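Local structure of pseudoperoxidase (Leishmania major, 5VIA) at residues A[192-197]-A[220-225]; A[147-152]-A[247-252]. The protein binds a heme b whose iron is coordinated by a histidine and a cysteine, in a pseudoperoxidase of the heme peroxidase family. All blocks are in the same frame, centred on the assembly; numbering follows the deposited sequence.

Contact 1 of 2, residues A[192-197]-A[220-225]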
loop_
_atom_site.group_PDB
_atom_site.type_symbol
_atom_site.label_atom_id
_atom_site.label_comp_id
_atom_site.label_asym_id
_atom_site.label_seq_id
_atom_site.Cartn_x
_atom_site.Cartn_y
_atom_site.Cartn_z
ATOM N N LEU A 192 11.555 -13.966 6.534
ATOM C CA LEU A 192 12.743 -14.814 6.636
ATOM C C LEU A 192 12.628 -15.794 7.801
ATOM O O LEU A 192 13.047 -16.950 7.690
ATOM C CB LEU A 192 14.010 -13.960 6.788
ATOM C CG LEU A 192 14.404 -13.067 5.597
ATOM C CD1 LEU A 192 15.570 -12.140 5.947
ATOM C CD2 LEU A 192 14.750 -13.899 4.366
ATOM N N GLU A 193 12.058 -15.344 8.915
ATOM C CA GLU A 193 11.970 -16.207 10.094
ATOM C C GLU A 193 10.981 -17.349 9.887
ATOM O O GLU A 193 11.232 -18.475 10.306
ATOM C CB GLU A 193 11.607 -15.401 11.346
ATOM C CG GLU A 193 11.365 -16.272 12.584
ATOM C CD GLU A 193 11.364 -15.475 13.874
ATOM O OE1 GLU A 193 12.052 -14.435 13.921
ATOM O OE2 GLU A 193 10.687 -15.889 14.848
ATOM N N HIS A 194 9.871 -17.065 9.218
ATOM C CA HIS A 194 8.785 -18.034 9.123
ATOM C C HIS A 194 8.616 -18.652 7.743
ATOM O O HIS A 194 7.678 -19.425 7.525
ATOM C CB HIS A 194 7.473 -17.384 9.573
ATOM C CG HIS A 194 7.517 -16.883 10.983
ATOM N ND1 HIS A 194 7.597 -15.543 11.295
ATOM C CD2 HIS A 194 7.530 -17.549 12.162
ATOM C CE1 HIS A 194 7.637 -15.404 12.610
ATOM N NE2 HIS A 194 7.598 -16.603 13.158
ATOM N N GLU A 195 9.531 -18.326 6.831
ATOM C CA GLU A 195 9.459 -18.770 5.438
ATOM C C GLU A 195 9.063 -20.234 5.266
ATOM O O GLU A 195 8.162 -20.545 4.488
ATOM C CB GLU A 195 10.796 -18.531 4.731
ATOM C CG GLU A 195 10.735 -18.799 3.233
ATOM C CD GLU A 195 12.095 -18.745 2.567
ATOM O OE1 GLU A 195 13.099 -18.494 3.273
ATOM O OE2 GLU A 195 12.154 -18.971 1.339
ATOM N N ARG A 196 9.720 -21.125 5.998
ATOM C CA ARG A 196 9.484 -22.554 5.824
ATOM C C ARG A 196 8.286 -23.105 6.598
ATOM O O ARG A 196 7.972 -24.289 6.478
ATOM C CB ARG A 196 10.742 -23.347 6.178
ATOM C CG ARG A 196 11.859 -23.205 5.163
ATOM C CD ARG A 196 13.170 -23.780 5.693
ATOM N NE ARG A 196 13.773 -22.913 6.705
ATOM C CZ ARG A 196 14.931 -23.163 7.309
ATOM N NH1 ARG A 196 15.617 -24.257 7.008
ATOM N NH2 ARG A 196 15.404 -22.317 8.217
ATOM N N ALA A 197 7.611 -22.262 7.378
ATOM C CA ALA A 197 6.475 -22.729 8.183
ATOM C C ALA A 197 5.115 -22.316 7.620
ATOM O O ALA A 197 4.074 -22.750 8.117
ATOM C CB ALA A 197 6.610 -22.278 9.636
ATOM N N ARG A 220 -1.250 -17.957 2.189
ATOM C CA ARG A 220 -0.599 -18.917 3.064
ATOM C C ARG A 220 -0.512 -18.344 4.467
ATOM O O ARG A 220 -0.649 -17.134 4.669
ATOM C CB ARG A 220 0.775 -19.326 2.532
ATOM C CG ARG A 220 0.731 -20.048 1.185
ATOM C CD ARG A 220 2.051 -20.748 0.910
ATOM N NE ARG A 220 2.199 -21.183 -0.479
ATOM C CZ ARG A 220 3.343 -21.101 -1.162
ATOM N NH1 ARG A 220 4.429 -20.600 -0.584
ATOM N NH2 ARG A 220 3.408 -21.514 -2.424
ATOM N N CYS A 221 -0.278 -19.217 5.434
ATOM C CA CYS A 221 -0.571 -18.879 6.811
ATOM C C CYS A 221 0.430 -19.484 7.786
ATOM O O CYS A 221 0.836 -20.643 7.642
ATOM C CB CYS A 221 -1.976 -19.391 7.138
ATOM S SG CYS A 221 -2.533 -19.070 8.805
ATOM N N VAL A 222 0.832 -18.681 8.769
ATOM C CA VAL A 222 1.513 -19.194 9.948
ATOM C C VAL A 222 0.831 -18.631 11.195
ATOM O O VAL A 222 0.299 -17.517 11.166
ATOM C CB VAL A 222 3.025 -18.867 9.950
ATOM C CG1 VAL A 222 3.275 -17.390 10.224
ATOM C CG2 VAL A 222 3.742 -19.722 10.971
ATOM N N TYR A 223 0.812 -19.421 12.265
ATOM C CA TYR A 223 0.292 -18.961 13.548
ATOM C C TYR A 223 1.452 -18.715 14.492
ATOM O O TYR A 223 2.277 -19.606 14.725
ATOM C CB TYR A 223 -0.688 -19.973 14.152
ATOM C CG TYR A 223 -1.997 -20.046 13.403
ATOM C CD1 TYR A 223 -3.058 -19.208 13.727
ATOM C CD2 TYR A 223 -2.172 -20.955 12.365
ATOM C CE1 TYR A 223 -4.256 -19.280 13.042
ATOM C CE2 TYR A 223 -3.365 -21.027 11.671
ATOM C CZ TYR A 223 -4.400 -20.188 12.013
ATOM O OH TYR A 223 -5.589 -20.274 11.322
ATOM N N VAL A 224 1.515 -17.502 15.028
ATOM C CA VAL A 224 2.657 -17.077 15.823
ATOM C C VAL A 224 2.188 -16.695 17.224
ATOM O O VAL A 224 1.163 -16.033 17.378
ATOM C CB VAL A 224 3.377 -15.882 15.151
ATOM C CG1 VAL A 224 4.606 -15.486 15.934
ATOM C CG2 VAL A 224 3.775 -16.240 13.731
ATOM N N LYS A 225 2.922 -17.131 18.241
ATOM C CA LYS A 225 2.600 -16.768 19.616
ATOM C C LYS A 225 3.250 -15.436 19.974
ATOM O O LYS A 225 4.475 -15.301 19.917
ATOM C CB LYS A 225 3.087 -17.847 20.581
ATOM C CG LYS A 225 2.847 -19.270 20.106
ATOM C CD LYS A 225 3.306 -20.280 21.147
ATOM C CE LYS A 225 2.249 -20.498 22.218
ATOM N NZ LYS A 225 1.097 -21.295 21.702
#
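The imidazole of H194 lies between its own neighbour E193 and a valine of the strand. CG2 of V224 stands over one face, 4.2 Å from the ring centroid and 22° off the ring normal, a CH-pi contact displaced toward the rim. Its nearest ring atom is NE2 of H194, 3.9 Å from V224 CG2. On the opposite face the E193 methylene CG sits over the ring centre, 3.8 Å above the plane, so that aliphatic carbon meets both faces. The H194 side chain leaves the helix with CG anti to the carbonyl carbon (chi1 -60°), and it crosses that of V224 obliquely. V222, two residues back on the same side of the strand, puts CG1 4.2 Å from CB of H194. Its other methyl, CG2, is anti to the backbone N and packs against A197, with V222 CG2 4.1 Å from A197 CB. A197 N bonds to O of H194 at 2.8 Å, which ties A197 back to the histidine. Strand 219-224 is the middle one of a three-stranded antiparallel sheet, with 199-200 and 235-240 beside it. V222 and V224 pair through their backbones with C237 and R235, while C221 pairs with A199 of strand 199-200. The contact therefore packs H194 of helix 186-194, and A197 after it, against the sheet that the chain enters next. No hydrogen bond joins the two segments. Their attachment here rests on dispersion and on the weak polarity of methyl hydrogens facing the imidazole, forces less directional than a hydrogen bond.

Contact 2 of 2, residues A[147-152]-A[247-252]; sequences LTEAEC and LKNKTW
E149 reaches across from the start of helix 149-155 and meets T251 and W252, in the first turn of helix 250-261, with its carboxylate. Its CG is anti to the backbone N (chi1 -173°), and the chain stays extended beyond it. OE1 of E149 accepts the hydroxyl of T251 at 2.5 Å from OG1, the two side chains crossing at about a right angle; the bond is unusually short, so its exact length is doubtful. The second oxygen, OE2, comes to the edge of the indole in its plane, 3.3 Å from CE3 of W252, with the carboxylate and ring planes 76° apart. This fits a favourable approach of anionic oxygen to the positive rim of an aromatic ring. Further in, the fit is apolar and buried: CB of C152 lies 4.3 Å from CZ3 of W252, and V153 and L156 also touch the indole. Both helices begin here with side-chain N-caps. T148 and E151 form a capping box, E151 N bonding to T148 OG1 at 3.1 Å and T148 N to E151 OE1 at 2.9 Å. The carboxylate of E151 is also held by a salt bridge to K276 and a hydrogen bond to S272. In the other helix N249 OD1 receives W252 N at 3.0 Å, which secures the turn that carries the indole. The E149 carboxylate thus lies close to the start of helix 250-261, where the helix dipole would probably stabilise its charge. The T251 bond lies at the exposed rim, and beside it the contact loosens at N249, whose OD1 comes no nearer than 3.9 Å to OE2 of E149.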
loop_
_atom_site.group_PDB
_atom_site.type_symbol
_atom_site.label_atom_id
_atom_site.label_comp_id
_atom_site.label_asym_id
_atom_site.label_seq_id
_atom_site.Cartn_x
_atom_site.Cartn_y
_atom_site.Cartn_z
ATOM N N LEU A 147 10.035 1.632 -11.063
ATOM C CA LEU A 147 10.792 1.339 -9.852
ATOM C C LEU A 147 11.939 0.368 -10.135
ATOM O O LEU A 147 11.814 -0.510 -11.002
ATOM C CB LEU A 147 9.867 0.699 -8.798
ATOM C CG LEU A 147 8.589 1.416 -8.391
ATOM C CD1 LEU A 147 8.015 0.743 -7.146
ATOM C CD2 LEU A 147 8.883 2.839 -8.092
ATOM N N THR A 148 13.046 0.518 -9.403
ATOM C CA THR A 148 14.133 -0.464 -9.411
ATOM C C THR A 148 13.667 -1.656 -8.579
ATOM O O THR A 148 12.654 -1.556 -7.868
ATOM C CB THR A 148 15.396 0.074 -8.727
ATOM O OG1 THR A 148 15.092 0.340 -7.344
ATOM C CG2 THR A 148 15.889 1.357 -9.404
ATOM N N GLU A 149 14.402 -2.765 -8.620
ATOM C CA GLU A 149 14.004 -3.899 -7.785
ATOM C C GLU A 149 14.115 -3.566 -6.292
ATOM O O GLU A 149 13.282 -3.993 -5.487
ATOM C CB GLU A 149 14.753 -5.197 -8.140
ATOM C CG GLU A 149 14.172 -6.385 -7.343
ATOM C CD GLU A 149 14.606 -7.749 -7.829
ATOM O OE1 GLU A 149 15.822 -7.967 -8.011
ATOM O OE2 GLU A 149 13.721 -8.619 -8.014
ATOM N N ALA A 150 15.118 -2.774 -5.928
ATOM C CA ALA A 150 15.269 -2.321 -4.543
ATOM C C ALA A 150 14.036 -1.545 -4.065
ATOM O O ALA A 150 13.554 -1.752 -2.945
ATOM C CB ALA A 150 16.521 -1.468 -4.404
ATOM N N GLU A 151 13.522 -0.662 -4.920
ATOM C CA GLU A 151 12.342 0.130 -4.586
ATOM C C GLU A 151 11.094 -0.749 -4.491
ATOM O O GLU A 151 10.267 -0.561 -3.587
ATOM C CB GLU A 151 12.147 1.265 -5.604
ATOM C CG GLU A 151 13.125 2.440 -5.412
ATOM C CD GLU A 151 13.229 3.353 -6.632
ATOM O OE1 GLU A 151 12.883 2.918 -7.754
ATOM O OE2 GLU A 151 13.687 4.511 -6.470
ATOM N N CYS A 152 10.952 -1.709 -5.405
ATOM C CA CYS A 152 9.792 -2.612 -5.355
ATOM C C CYS A 152 9.738 -3.337 -4.020
ATOM O O CYS A 152 8.695 -3.372 -3.351
ATOM C CB CYS A 152 9.883 -3.665 -6.463
ATOM S SG CYS A 152 9.653 -3.037 -8.137
ATOM N N LEU A 247 11.024 -14.981 -2.315
ATOM C CA LEU A 247 12.154 -15.311 -1.439
ATOM C C LEU A 247 13.074 -16.363 -2.055
ATOM O O LEU A 247 14.188 -16.581 -1.569
ATOM C CB LEU A 247 11.665 -15.775 -0.060
ATOM C CG LEU A 247 10.944 -14.697 0.748
ATOM C CD1 LEU A 247 10.465 -15.221 2.083
ATOM C CD2 LEU A 247 11.848 -13.502 0.944
ATOM N N LYS A 248 12.608 -17.014 -3.119
ATOM C CA LYS A 248 13.402 -18.014 -3.827
ATOM C C LYS A 248 14.226 -17.377 -4.941
ATOM O O LYS A 248 15.220 -17.946 -5.392
ATOM C CB LYS A 248 12.500 -19.103 -4.405
ATOM C CG LYS A 248 11.949 -20.069 -3.372
ATOM C CD LYS A 248 10.635 -20.661 -3.856
ATOM C CE LYS A 248 10.331 -21.977 -3.165
ATOM N NZ LYS A 248 10.352 -21.832 -1.683
ATOM N N ASN A 249 13.802 -16.204 -5.394
ATOM C CA ASN A 249 14.593 -15.461 -6.364
ATOM C C ASN A 249 15.807 -14.824 -5.694
ATOM O O ASN A 249 15.682 -14.144 -4.673
ATOM C CB ASN A 249 13.752 -14.395 -7.059
ATOM C CG ASN A 249 14.577 -13.522 -7.981
ATOM O OD1 ASN A 249 14.866 -12.361 -7.669
ATOM N ND2 ASN A 249 14.979 -14.082 -9.124
ATOM N N LYS A 250 16.979 -15.045 -6.278
ATOM C CA LYS A 250 18.243 -14.621 -5.684
ATOM C C LYS A 250 18.328 -13.128 -5.375
ATOM O O LYS A 250 18.667 -12.744 -4.255
ATOM C CB LYS A 250 19.413 -15.041 -6.575
ATOM C CG LYS A 250 20.740 -14.434 -6.149
ATOM C CD LYS A 250 21.881 -14.864 -7.062
ATOM C CE LYS A 250 23.065 -13.930 -6.898
ATOM N NZ LYS A 250 24.302 -14.523 -7.462
ATOM N N THR A 251 18.029 -12.288 -6.362
ATOM C CA THR A 251 18.162 -10.845 -6.176
ATOM C C THR A 251 17.092 -10.276 -5.246
ATOM O O THR A 251 17.378 -9.381 -4.445
ATOM C CB THR A 251 18.121 -10.089 -7.504
ATOM O OG1 THR A 251 16.829 -10.248 -8.103
ATOM C CG2 THR A 251 19.181 -10.619 -8.445
ATOM N N TRP A 252 15.865 -10.780 -5.364
ATOM C CA TRP A 252 14.773 -10.359 -4.481
ATOM C C TRP A 252 15.094 -10.698 -3.025
ATOM O O TRP A 252 14.959 -9.856 -2.129
ATOM C CB TRP A 252 13.471 -11.057 -4.882
ATOM C CG TRP A 252 12.260 -10.544 -4.156
ATOM C CD1 TRP A 252 11.804 -10.927 -2.916
ATOM C CD2 TRP A 252 11.345 -9.548 -4.629
ATOM N NE1 TRP A 252 10.660 -10.221 -2.599
ATOM C CE2 TRP A 252 10.359 -9.376 -3.637
ATOM C CE3 TRP A 252 11.261 -8.793 -5.804
ATOM C CZ2 TRP A 252 9.312 -8.475 -3.786
ATOM C CZ3 TRP A 252 10.216 -7.899 -5.943
ATOM C CH2 TRP A 252 9.263 -7.747 -4.949
#

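In the fold
Contact 1 falls within the chain span that contact 2 brings together, and their centres are 21 Å apart. They nevertheless touch, OE2 of E195 packing 3.5 Å from CB of L247. R253, directly after W252, bonds to both sides of this junction: it forms a salt bridge with E195 and a hydrogen bond with the carbonyl of L247. L192 also rests on helix 250-261, the helix that presents T251 and W252 to E149. Contact 2 is the nearer to the cofactor, the W252 side chain lying about 8 Å from the heme and about 9 Å from the side chain of the axial ligand H159. In contact 1 the C221 side chain is about 12 Å from the heme.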